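Local atomic coordinates of citrate synthase (Pyrobaculum aerophilum, PDB entry 2IBP), a protein that probably catalyses the condensation of oxaloacetate with acetyl-CoA and water to give citrate and CoA, a step of the tricarboxylic acid cycle. Residues 96-99 with 100-104; 164-167 with 168-172; 219-222 with 223-227; 290-293 with 294-298. One frame throughout, in Å; residues are numbered along the deposited sequence. Where two conformers were deposited one is given.

Contact 1 of 4, residues 96-99 with 100-104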
loop_
_atom_site.group_PDB
_atom_site.type_symbol
_atom_site.label_atom_id
_atom_site.label_comp_id
_atom_site.label_asym_id
_atom_site.label_seq_id
_atom_site.Cartn_x
_atom_site.Cartn_y
_atom_site.Cartn_z
ATOM N N ALA A 96 -15.131 -9.046 14.891
ATOM C CA ALA A 96 -13.903 -8.315 15.191
ATOM C C ALA A 96 -13.788 -7.100 14.289
ATOM O O ALA A 96 -13.377 -6.021 14.722
ATOM C CB ALA A 96 -12.678 -9.206 15.025
ATOM N N THR A 97 -14.189 -7.273 13.035
ATOM C CA THR A 97 -14.164 -6.183 12.064
ATOM C C THR A 97 -15.120 -5.068 12.491
ATOM O O THR A 97 -14.773 -3.898 12.456
ATOM C CB THR A 97 -14.568 -6.698 10.687
ATOM O OG1 THR A 97 -13.701 -7.785 10.333
ATOM C CG2 THR A 97 -14.506 -5.596 9.635
ATOM N N VAL A 98 -16.311 -5.444 12.936
ATOM C CA VAL A 98 -17.303 -4.474 13.390
ATOM C C VAL A 98 -16.771 -3.700 14.594
ATOM O O VAL A 98 -16.912 -2.476 14.652
ATOM C CB VAL A 98 -18.640 -5.160 13.720
ATOM C CG1 VAL A 98 -19.643 -4.140 14.244
ATOM C CG2 VAL A 98 -19.166 -5.843 12.479
ATOM N N GLU A 99 -16.058 -4.385 15.490
ATOM C CA GLU A 99 -15.472 -3.688 16.638
ATOM C C GLU A 99 -14.374 -2.737 16.185
ATOM O O GLU A 99 -14.223 -1.654 16.747
ATOM C CB GLU A 99 -14.976 -4.661 17.694
ATOM C CG GLU A 99 -16.117 -5.462 18.307
ATOM C CD GLU A 99 -17.236 -4.571 18.852
ATOM O OE1 GLU A 99 -16.933 -3.642 19.634
ATOM O OE2 GLU A 99 -18.417 -4.793 18.492
ATOM N N VAL A 100 -13.577 -3.148 15.200
ATOM C CA VAL A 100 -12.564 -2.256 14.664
ATOM C C VAL A 100 -13.230 -0.988 14.118
ATOM O O VAL A 100 -12.820 0.121 14.430
ATOM C CB VAL A 100 -11.712 -2.952 13.605
ATOM C CG1 VAL A 100 -10.882 -1.950 12.813
ATOM C CG2 VAL A 100 -10.827 -3.990 14.290
ATOM N N ILE A 101 -14.285 -1.154 13.325
ATOM C CA ILE A 101 -15.017 0.008 12.802
ATOM C C ILE A 101 -15.581 0.879 13.940
ATOM O O ILE A 101 -15.489 2.111 13.892
ATOM C CB ILE A 101 -16.154 -0.434 11.862
ATOM C CG1 ILE A 101 -15.573 -1.160 10.641
ATOM C CG2 ILE A 101 -16.959 0.789 11.387
ATOM C CD1 ILE A 101 -16.639 -1.899 9.786
ATOM N N ARG A 102 -16.161 0.251 14.952
ATOM C CA ARG A 102 -16.736 0.972 16.092
ATOM C C ARG A 102 -15.671 1.833 16.746
ATOM O O ARG A 102 -15.897 3.009 17.059
ATOM C CB ARG A 102 -17.271 -0.016 17.123
ATOM C CG ARG A 102 -17.992 0.646 18.288
ATOM C CD ARG A 102 -18.325 -0.359 19.373
ATOM N NE ARG A 102 -19.037 -1.517 18.844
ATOM C CZ ARG A 102 -20.361 -1.617 18.730
ATOM N NH1 ARG A 102 -21.156 -0.617 19.082
ATOM N NH2 ARG A 102 -20.889 -2.731 18.232
ATOM N N ASN A 103 -14.501 1.241 16.958
ATOM C CA ASN A 103 -13.409 1.989 17.578
ATOM C C ASN A 103 -12.926 3.165 16.767
ATOM O O ASN A 103 -12.403 4.121 17.327
ATOM C CB ASN A 103 -12.253 1.092 17.928
ATOM C CG ASN A 103 -12.513 0.354 19.187
ATOM O OD1 ASN A 103 -12.673 0.977 20.243
ATOM N ND2 ASN A 103 -12.695 -0.950 19.084
ATOM N N LEU A 104 -13.154 3.110 15.459
ATOM C CA LEU A 104 -12.755 4.166 14.546
ATOM C C LEU A 104 -13.954 4.996 14.057
ATOM O O LEU A 104 -13.839 5.749 13.103
ATOM C CB LEU A 104 -12.010 3.541 13.377
ATOM C CG LEU A 104 -10.708 2.833 13.777
ATOM C CD1 LEU A 104 -10.008 2.286 12.534
ATOM C CD2 LEU A 104 -9.839 3.834 14.513
#

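Contact 2 of 4, residues 164-167 with 168-172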
loop_
_atom_site.group_PDB
_atom_site.type_symbol
_atom_site.label_atom_id
_atom_site.label_comp_id
_atom_site.label_asym_id
_atom_site.label_seq_id
_atom_site.Cartn_x
_atom_site.Cartn_y
_atom_site.Cartn_z
ATOM N N TYR A 164 -21.523 0.714 7.992
ATOM C CA TYR A 164 -21.398 0.540 9.435
ATOM C C TYR A 164 -20.644 1.714 10.040
ATOM O O TYR A 164 -21.028 2.244 11.066
ATOM C CB TYR A 164 -20.660 -0.744 9.766
ATOM C CG TYR A 164 -21.490 -2.007 9.704
ATOM C CD1 TYR A 164 -22.712 -2.034 9.055
ATOM C CD2 TYR A 164 -20.986 -3.211 10.192
ATOM C CE1 TYR A 164 -23.475 -3.200 8.998
ATOM C CE2 TYR A 164 -21.725 -4.387 10.104
ATOM C CZ TYR A 164 -22.966 -4.372 9.490
ATOM O OH TYR A 164 -23.707 -5.538 9.360
ATOM N N HIS A 165 -19.617 2.169 9.336
ATOM C CA HIS A 165 -18.888 3.315 9.827
ATOM C C HIS A 165 -19.799 4.533 9.853
ATOM O O HIS A 165 -19.817 5.290 10.835
ATOM C CB HIS A 165 -17.674 3.608 8.985
ATOM C CG HIS A 165 -16.821 4.675 9.570
ATOM N ND1 HIS A 165 -17.010 6.005 9.279
ATOM C CD2 HIS A 165 -15.884 4.629 10.547
ATOM C CE1 HIS A 165 -16.169 6.732 9.994
ATOM N NE2 HIS A 165 -15.478 5.921 10.776
ATOM N N TYR A 166 -20.557 4.733 8.778
ATOM C CA TYR A 166 -21.483 5.865 8.726
ATOM C C TYR A 166 -22.409 5.844 9.934
ATOM O O TYR A 166 -22.547 6.840 10.632
ATOM C CB TYR A 166 -22.269 5.894 7.432
ATOM C CG TYR A 166 -23.365 6.926 7.454
ATOM C CD1 TYR A 166 -23.060 8.274 7.392
ATOM C CD2 TYR A 166 -24.694 6.554 7.620
ATOM C CE1 TYR A 166 -24.053 9.228 7.474
ATOM C CE2 TYR A 166 -25.696 7.497 7.655
ATOM C CZ TYR A 166 -25.370 8.830 7.613
ATOM O OH TYR A 166 -26.386 9.773 7.672
ATOM N N ARG A 167 -23.051 4.709 10.165
ATOM C CA ARG A 167 -23.976 4.562 11.284
ATOM C C ARG A 167 -23.290 4.849 12.610
ATOM O O ARG A 167 -23.797 5.618 13.415
ATOM C CB ARG A 167 -24.556 3.151 11.297
ATOM C CG ARG A 167 -25.321 2.784 10.044
ATOM C CD ARG A 167 -26.599 3.565 9.875
ATOM N NE ARG A 167 -27.572 3.286 10.935
ATOM C CZ ARG A 167 -28.807 3.780 10.922
ATOM N NH1 ARG A 167 -29.207 4.539 9.911
ATOM N NH2 ARG A 167 -29.632 3.500 11.906
ATOM N N PHE A 168 -22.158 4.195 12.859
ATOM C CA PHE A 168 -21.442 4.428 14.099
ATOM C C PHE A 168 -20.987 5.873 14.245
ATOM O O PHE A 168 -20.987 6.403 15.354
ATOM C CB PHE A 168 -20.236 3.512 14.257
ATOM C CG PHE A 168 -20.573 2.072 14.498
ATOM C CD1 PHE A 168 -21.497 1.701 15.456
ATOM C CD2 PHE A 168 -19.786 1.089 13.941
ATOM C CE1 PHE A 168 -21.731 0.364 15.737
ATOM C CE2 PHE A 168 -20.021 -0.253 14.205
ATOM C CZ PHE A 168 -20.965 -0.608 15.135
ATOM N N SER A 169 -20.584 6.503 13.141
ATOM C CA SER A 169 -20.087 7.888 13.199
ATOM C C SER A 169 -21.191 8.846 13.647
ATOM O O SER A 169 -20.914 9.915 14.198
ATOM C CB SER A 169 -19.519 8.334 11.845
ATOM O OG SER A 169 -20.549 8.598 10.917
ATOM N N ARG A 170 -22.441 8.452 13.402
ATOM C CA ARG A 170 -23.626 9.243 13.746
ATOM C C ARG A 170 -24.281 8.775 15.060
ATOM O O ARG A 170 -25.381 9.210 15.412
ATOM C CB ARG A 170 -24.640 9.186 12.590
ATOM C CG ARG A 170 -24.463 10.241 11.515
ATOM C CD ARG A 170 -23.065 10.308 10.908
ATOM N NE ARG A 170 -22.924 11.450 9.994
ATOM C CZ ARG A 170 -21.792 11.799 9.382
ATOM N NH1 ARG A 170 -20.682 11.114 9.584
ATOM N NH2 ARG A 170 -21.766 12.849 8.575
ATOM N N GLY A 171 -23.591 7.909 15.788
ATOM C CA GLY A 171 -24.081 7.358 17.046
ATOM C C GLY A 171 -25.320 6.501 16.879
ATOM O O GLY A 171 -26.127 6.377 17.802
ATOM N N LEU A 172 -25.469 5.902 15.702
ATOM C CA LEU A 172 -26.626 5.050 15.409
ATOM C C LEU A 172 -26.213 3.586 15.449
ATOM O O LEU A 172 -25.023 3.264 15.410
ATOM C CB LEU A 172 -27.179 5.369 14.021
ATOM C CG LEU A 172 -27.521 6.832 13.757
ATOM C CD1 LEU A 172 -27.908 7.039 12.306
ATOM C CD2 LEU A 172 -28.602 7.320 14.719
#

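Contact 3 of 4, residues 219-222 with 223-227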
loop_
_atom_site.group_PDB
_atom_site.type_symbol
_atom_site.label_atom_id
_atom_site.label_comp_id
_atom_site.label_asym_id
_atom_site.label_seq_id
_atom_site.Cartn_x
_atom_site.Cartn_y
_atom_site.Cartn_z
ATOM N N SER A 219 -3.947 3.783 -6.830
ATOM C CA SER A 219 -4.537 2.826 -5.900
ATOM C C SER A 219 -4.402 1.403 -6.465
ATOM O O SER A 219 -3.973 0.470 -5.788
ATOM C CB SER A 219 -5.991 3.174 -5.600
ATOM O OG SER A 219 -6.745 3.237 -6.780
ATOM N N THR A 220 -4.715 1.255 -7.743
ATOM C CA THR A 220 -4.567 -0.039 -8.412
ATOM C C THR A 220 -3.090 -0.464 -8.440
ATOM O O THR A 220 -2.763 -1.628 -8.253
ATOM C CB THR A 220 -5.157 0.027 -9.804
ATOM O OG1 THR A 220 -6.528 0.439 -9.698
ATOM C CG2 THR A 220 -5.084 -1.302 -10.518
ATOM N N PHE A 221 -2.204 0.510 -8.622
ATOM C CA PHE A 221 -0.775 0.224 -8.599
ATOM C C PHE A 221 -0.323 -0.235 -7.221
ATOM O O PHE A 221 0.444 -1.210 -7.107
ATOM C CB PHE A 221 0.004 1.448 -9.056
ATOM C CG PHE A 221 1.463 1.201 -9.268
ATOM C CD1 PHE A 221 1.906 0.035 -9.860
ATOM C CD2 PHE A 221 2.373 2.225 -9.056
ATOM C CE1 PHE A 221 3.234 -0.160 -10.107
ATOM C CE2 PHE A 221 3.713 2.032 -9.318
ATOM C CZ PHE A 221 4.129 0.844 -9.853
ATOM N N ALA A 222 -0.805 0.448 -6.173
ATOM C CA ALA A 222 -0.475 0.083 -4.788
ATOM C C ALA A 222 -0.871 -1.372 -4.540
ATOM O O ALA A 222 -0.115 -2.136 -3.944
ATOM C CB ALA A 222 -1.181 0.979 -3.795
ATOM N N ALA A 223 -2.056 -1.751 -5.004
ATOM C CA ALA A 223 -2.517 -3.136 -4.871
ATOM C C ALA A 223 -1.548 -4.090 -5.578
ATOM O O ALA A 223 -1.256 -5.176 -5.052
ATOM C CB ALA A 223 -3.916 -3.280 -5.452
ATOM N N HIS A 224 -1.048 -3.701 -6.756
ATOM C CA HIS A 224 -0.068 -4.531 -7.473
ATOM C C HIS A 224 1.209 -4.688 -6.683
ATOM O O HIS A 224 1.798 -5.754 -6.649
ATOM C CB HIS A 224 0.321 -3.940 -8.823
ATOM C CG HIS A 224 -0.655 -4.215 -9.922
ATOM N ND1 HIS A 224 -1.764 -3.428 -10.143
ATOM C CD2 HIS A 224 -0.647 -5.144 -10.906
ATOM C CE1 HIS A 224 -2.395 -3.864 -11.224
ATOM N NE2 HIS A 224 -1.745 -4.915 -11.696
ATOM N N VAL A 225 1.699 -3.588 -6.135
ATOM C CA VAL A 225 2.984 -3.642 -5.427
ATOM C C VAL A 225 2.890 -4.572 -4.215
ATOM O O VAL A 225 3.767 -5.395 -3.975
ATOM C CB VAL A 225 3.454 -2.236 -5.026
ATOM C CG1 VAL A 225 4.718 -2.324 -4.150
ATOM C CG2 VAL A 225 3.742 -1.422 -6.272
ATOM N N VAL A 226 1.815 -4.434 -3.459
ATOM C CA VAL A 226 1.591 -5.263 -2.306
ATOM C C VAL A 226 1.374 -6.698 -2.739
ATOM O O VAL A 226 2.010 -7.605 -2.226
ATOM C CB VAL A 226 0.413 -4.744 -1.460
ATOM C CG1 VAL A 226 -0.000 -5.770 -0.410
ATOM C CG2 VAL A 226 0.774 -3.400 -0.836
ATOM N N ALA A 227 0.521 -6.914 -3.736
ATOM C CA ALA A 227 0.261 -8.273 -4.196
ATOM C C ALA A 227 1.498 -8.933 -4.765
ATOM O O ALA A 227 1.635 -10.164 -4.694
ATOM C CB ALA A 227 -0.850 -8.285 -5.218
#

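Contact 4 of 4, residues 290-293 with 294-298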
loop_
_atom_site.group_PDB
_atom_site.type_symbol
_atom_site.label_atom_id
_atom_site.label_comp_id
_atom_site.label_asym_id
_atom_site.label_seq_id
_atom_site.Cartn_x
_atom_site.Cartn_y
_atom_site.Cartn_z
ATOM N N ARG A 290 -6.518 13.615 -18.055
ATOM C CA ARG A 290 -5.217 13.192 -18.542
ATOM C C ARG A 290 -5.348 12.185 -19.685
ATOM O O ARG A 290 -4.481 12.107 -20.553
ATOM C CB ARG A 290 -4.423 12.587 -17.393
ATOM C CG ARG A 290 -2.939 12.485 -17.634
ATOM C CD ARG A 290 -2.279 11.857 -16.425
ATOM N NE ARG A 290 -2.837 10.531 -16.171
ATOM C CZ ARG A 290 -2.339 9.401 -16.665
ATOM N NH1 ARG A 290 -1.230 9.424 -17.391
ATOM N NH2 ARG A 290 -2.920 8.243 -16.387
ATOM N N VAL A 291 -6.437 11.422 -19.686
ATOM C CA VAL A 291 -6.682 10.428 -20.721
ATOM C C VAL A 291 -7.782 10.849 -21.699
ATOM O O VAL A 291 -7.568 10.861 -22.916
ATOM C CB VAL A 291 -7.054 9.062 -20.111
ATOM C CG1 VAL A 291 -7.221 8.041 -21.208
ATOM C CG2 VAL A 291 -5.984 8.600 -19.129
ATOM N N TYR A 292 -8.961 11.189 -21.182
ATOM C CA TYR A 292 -10.058 11.603 -22.048
ATOM C C TYR A 292 -9.825 12.966 -22.697
ATOM O O TYR A 292 -9.661 13.984 -21.997
ATOM C CB TYR A 292 -11.402 11.631 -21.295
ATOM C CG TYR A 292 -11.856 10.262 -20.869
ATOM C CD1 TYR A 292 -12.175 9.297 -21.813
ATOM C CD2 TYR A 292 -11.999 9.942 -19.523
ATOM C CE1 TYR A 292 -12.567 8.035 -21.422
ATOM C CE2 TYR A 292 -12.398 8.682 -19.125
ATOM C CZ TYR A 292 -12.693 7.740 -20.077
ATOM O OH TYR A 292 -13.100 6.481 -19.680
ATOM N N LYS A 293 -9.826 12.969 -24.027
ATOM C CA LYS A 293 -9.716 14.195 -24.830
ATOM C C LYS A 293 -11.035 14.305 -25.585
ATOM O O LYS A 293 -11.086 14.577 -26.782
ATOM C CB LYS A 293 -8.529 14.085 -25.801
ATOM C CG LYS A 293 -7.230 13.722 -25.126
ATOM C CD LYS A 293 -6.831 14.714 -24.046
ATOM C CE LYS A 293 -5.666 14.186 -23.237
ATOM N NZ LYS A 293 -5.236 15.125 -22.171
ATOM N N ALA A 294 -12.092 13.967 -24.857
ATOM C CA ALA A 294 -13.445 13.913 -25.336
ATOM C C ALA A 294 -14.287 13.835 -24.083
ATOM O O ALA A 294 -13.758 13.676 -22.980
ATOM C CB ALA A 294 -13.661 12.657 -26.174
ATOM N N TYR A 295 -15.593 13.953 -24.245
ATOM C CA TYR A 295 -16.481 13.878 -23.106
ATOM C C TYR A 295 -16.278 12.489 -22.484
ATOM O O TYR A 295 -16.196 11.478 -23.191
ATOM C CB TYR A 295 -17.935 14.078 -23.544
ATOM C CG TYR A 295 -18.821 14.693 -22.499
ATOM C CD1 TYR A 295 -19.252 13.959 -21.399
ATOM C CD2 TYR A 295 -19.293 15.986 -22.649
ATOM C CE1 TYR A 295 -20.070 14.523 -20.437
ATOM C CE2 TYR A 295 -20.156 16.541 -21.724
ATOM C CZ TYR A 295 -20.512 15.819 -20.600
ATOM O OH TYR A 295 -21.348 16.373 -19.677
ATOM N N ASP A 296 -16.056 12.469 -21.180
ATOM C CA ASP A 296 -15.883 11.223 -20.439
ATOM C C ASP A 296 -17.194 10.456 -20.616
ATOM O O ASP A 296 -18.263 10.958 -20.269
ATOM C CB ASP A 296 -15.636 11.605 -18.976
ATOM C CG ASP A 296 -15.470 10.425 -18.037
ATOM O OD1 ASP A 296 -15.873 9.293 -18.373
ATOM O OD2 ASP A 296 -14.958 10.685 -16.922
ATOM N N PRO A 297 -17.122 9.210 -21.111
ATOM C CA PRO A 297 -18.365 8.477 -21.326
ATOM C C PRO A 297 -19.136 8.225 -20.042
ATOM O O PRO A 297 -20.373 8.123 -20.058
ATOM C CB PRO A 297 -17.897 7.152 -21.943
ATOM C CG PRO A 297 -16.473 7.016 -21.532
ATOM C CD PRO A 297 -15.933 8.406 -21.432
ATOM N N ARG A 298 -18.403 8.095 -18.942
ATOM C CA ARG A 298 -19.020 7.869 -17.664
ATOM C C ARG A 298 -19.776 9.123 -17.262
ATOM O O ARG A 298 -20.828 9.050 -16.624
ATOM C CB ARG A 298 -17.964 7.549 -16.623
ATOM C CG ARG A 298 -17.139 6.312 -16.939
ATOM C CD ARG A 298 -15.962 6.210 -16.022
ATOM N NE ARG A 298 -15.107 7.376 -16.174
ATOM C CZ ARG A 298 -14.088 7.653 -15.378
ATOM N NH1 ARG A 298 -13.769 6.828 -14.390
ATOM N NH2 ARG A 298 -13.417 8.776 -15.550
#

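Contact 1 of 4, residues 96-99 with 100-104
E99 and R102, one helical turn apart, form the ionic part of this contact. Their side chains run alongside each other and point the same way, with carboxylate and guanidinium planes only 17° apart. E99 OE2 receives R102 NH2 at 3.2 Å from the syn side, slightly out of the carboxylate plane, while R102 NE lies 3.1 Å from E99 OE1 in a weak, bent hydrogen bond. A second weak bond joins NE to OE2, so the pairing is a two-nitrogen salt bridge of imperfect alignment. E99 reaches it by bending at chi2 (-54°), which folds the carboxylate back toward R102. R102 was modelled in two conformers; the pairing is that of the one given and may not hold in the other, so it is less certain than the backbone bonds.

Backbone bonding is regular: V100 N, I101 N, R102 N and N103 N each donate to the carbonyl four residues earlier, and I101 N meets T97 O at 2.9 Å with an N-H...O angle of 168°. E99 O takes a further, weak bond from N103 ND2, also at 2.9 Å, because CG of N103 stands beside its backbone N. L104 then leaves helical geometry.

Apolar contact along the turn is slight, with T97 CG2 and I101 CD1 4.3 Å apart.

The turn closes helix 95-103. V98, I101 and R102 pack on helix 141-169, whereas A96, V100, I101 and L104 lie against helix 109-123, to which T97 OG1 is also hydrogen-bonded through E120. On the dimer side, E99 and N103 pack on N103 and E99 of the second subunit, and N103 O accepts from Y123 OH of that subunit.

Contact 2 of 4, residues 164-167 with 168-172
A chi1 of 171° carries the Y166 ring away from its own backbone N toward R170, whose chain bends at chi2 (54°) to bring its guanidinium beside the ring. The two side chains cross at about a right angle: Y166 CE1 sits over one guanidinium face, offset toward the rim, 3.5 Å from R170 NE, with the planes 36° apart. In R167, bends at chi2 and chi3 fold the guanidinium back over L172, whose CD1 lies over its centre, 3.7 Å from R167 CZ; R167 NE is hydrogen-bonded to E173 O.

S169 OG donates to Y166 O at 2.7 Å and receives R170 NH1 at 2.9 Å, the latter nearly straight and within the guanidinium plane, so the serine links backbone to arginine. The helix ends in a Schellman motif: L172 N reaches R167 O at 2.8 Å, G171 N bonds F168 O, and G171 takes positive phi. R170 N approaches R167 O from the opposite face of that carbonyl.

This is the end of helix 141-169. Y164, H165 and F168 pack on helix 95-103, and H165 also touches helix 109-123. Y362 meets Y166 edge-to-face and hydrogen-bonds H165 ND1, while E361 pairs with R170.

Contact 3 of 4, residues 219-222 with 223-227
A223 N opens the second segment by donating to S219 O, and its CB comes within 3.5 Å of T220 O.

H224 follows with the polar core of the contact. Its backbone N (3.1 Å) and its ring ND1 (2.8 Å) both bond T220 O, reaching that carbonyl from opposite faces of its plane. The ND1 bond is nearly straight at 163° and leaves in the imidazole plane, although it arrives well above the carbonyl plane. A chi1 of -81° sets CG beside the backbone N and swings the ring back along the helix, which brings ND1 to T220 O; T220 CG2 lies alongside, 3.8 Å from H224 CE1. K32 NZ is hydrogen-bonded to NE2, on the other side of the ring. A leucine at H224 would probably leave T220 O with one bond fewer and take from K32 NZ its bond to the buried ring.

V225 N bonds F221 O, and its CG2 sits over one face of the F221 ring, 4.2 Å from the centroid and 15° off the normal, a CH-pi contact. V226 N meets A222 O in a nearly straight bond, with CG2 3.5 Å from the same oxygen.

Helix 218-227 is buried against helices 363-382, touched by T220 and A223, and 233-244, touched by V226. At the dimer interface F221 meets F221 of the second subunit, the two rings steeply inclined to each other.

Contact 4 of 4, residues 290-293 with 294-298
Y292 supplies the first segment's side of the contact, its ring lying against D296 and P297. P297 CD approaches over the ring face, 3.4 Å from Y292 CE1 and 3.8 Å from the centroid, while D296 CA stands over the same ring 4.2 Å from the centroid and 14° off its normal; both are CH-pi contacts. The D296 carboxylate stacks on the ring with the planes 24° apart, and R298 NH2 comes to the ring edge near its plane, 3.7 Å from Y292 CE2. Beyond these residues, Y292 OH is hydrogen-bonded to H214, and the ring also meets H289, the predicted active-site histidine.

The residues packed on Y292 form the start of helix 297-313, with D296 as its N-cap. D296 OD1 accepts from R298 N at 2.9 Å and, on its syn lone pair, from R298 NE at 3.0 Å in an almost straight bond of 174°. R298 NH2 donates to D296 OD2 at 2.8 Å, so the arginine grips the carboxylate side-on with two nitrogens, aided by its bend at chi3. An alanine at D296 would probably leave R298 N uncapped and its guanidinium without its mate, free to turn away from the Y292 edge.

K293 follows as the chain turns toward the helix. Its NZ is hydrogen-bonded to H289 O, and its backbone pairs with G41.

How the contacts relate
Contacts 1 and 2 close two neighbouring helices, 95-103 and 141-169, and touch directly: L104 O probably accepts a hydrogen bond from H165 NE2, and I101 packs on H165. Both place charged side chains toward the outside, but contact 1 relies on a salt bridge at the dimer edge and contact 2 on a ring carbon and a methyl laid over arginine faces, and a Schellman end. Contact 3, wholly buried, replaces charge with a histidine-to-backbone bond and apolar contacts; like contact 1 it touches the second subunit. Contact 4, about 39 Å from contact 1 between centres, starts a helix rather than ending one, and its ionic pair is buried beside predicted catalytic residues.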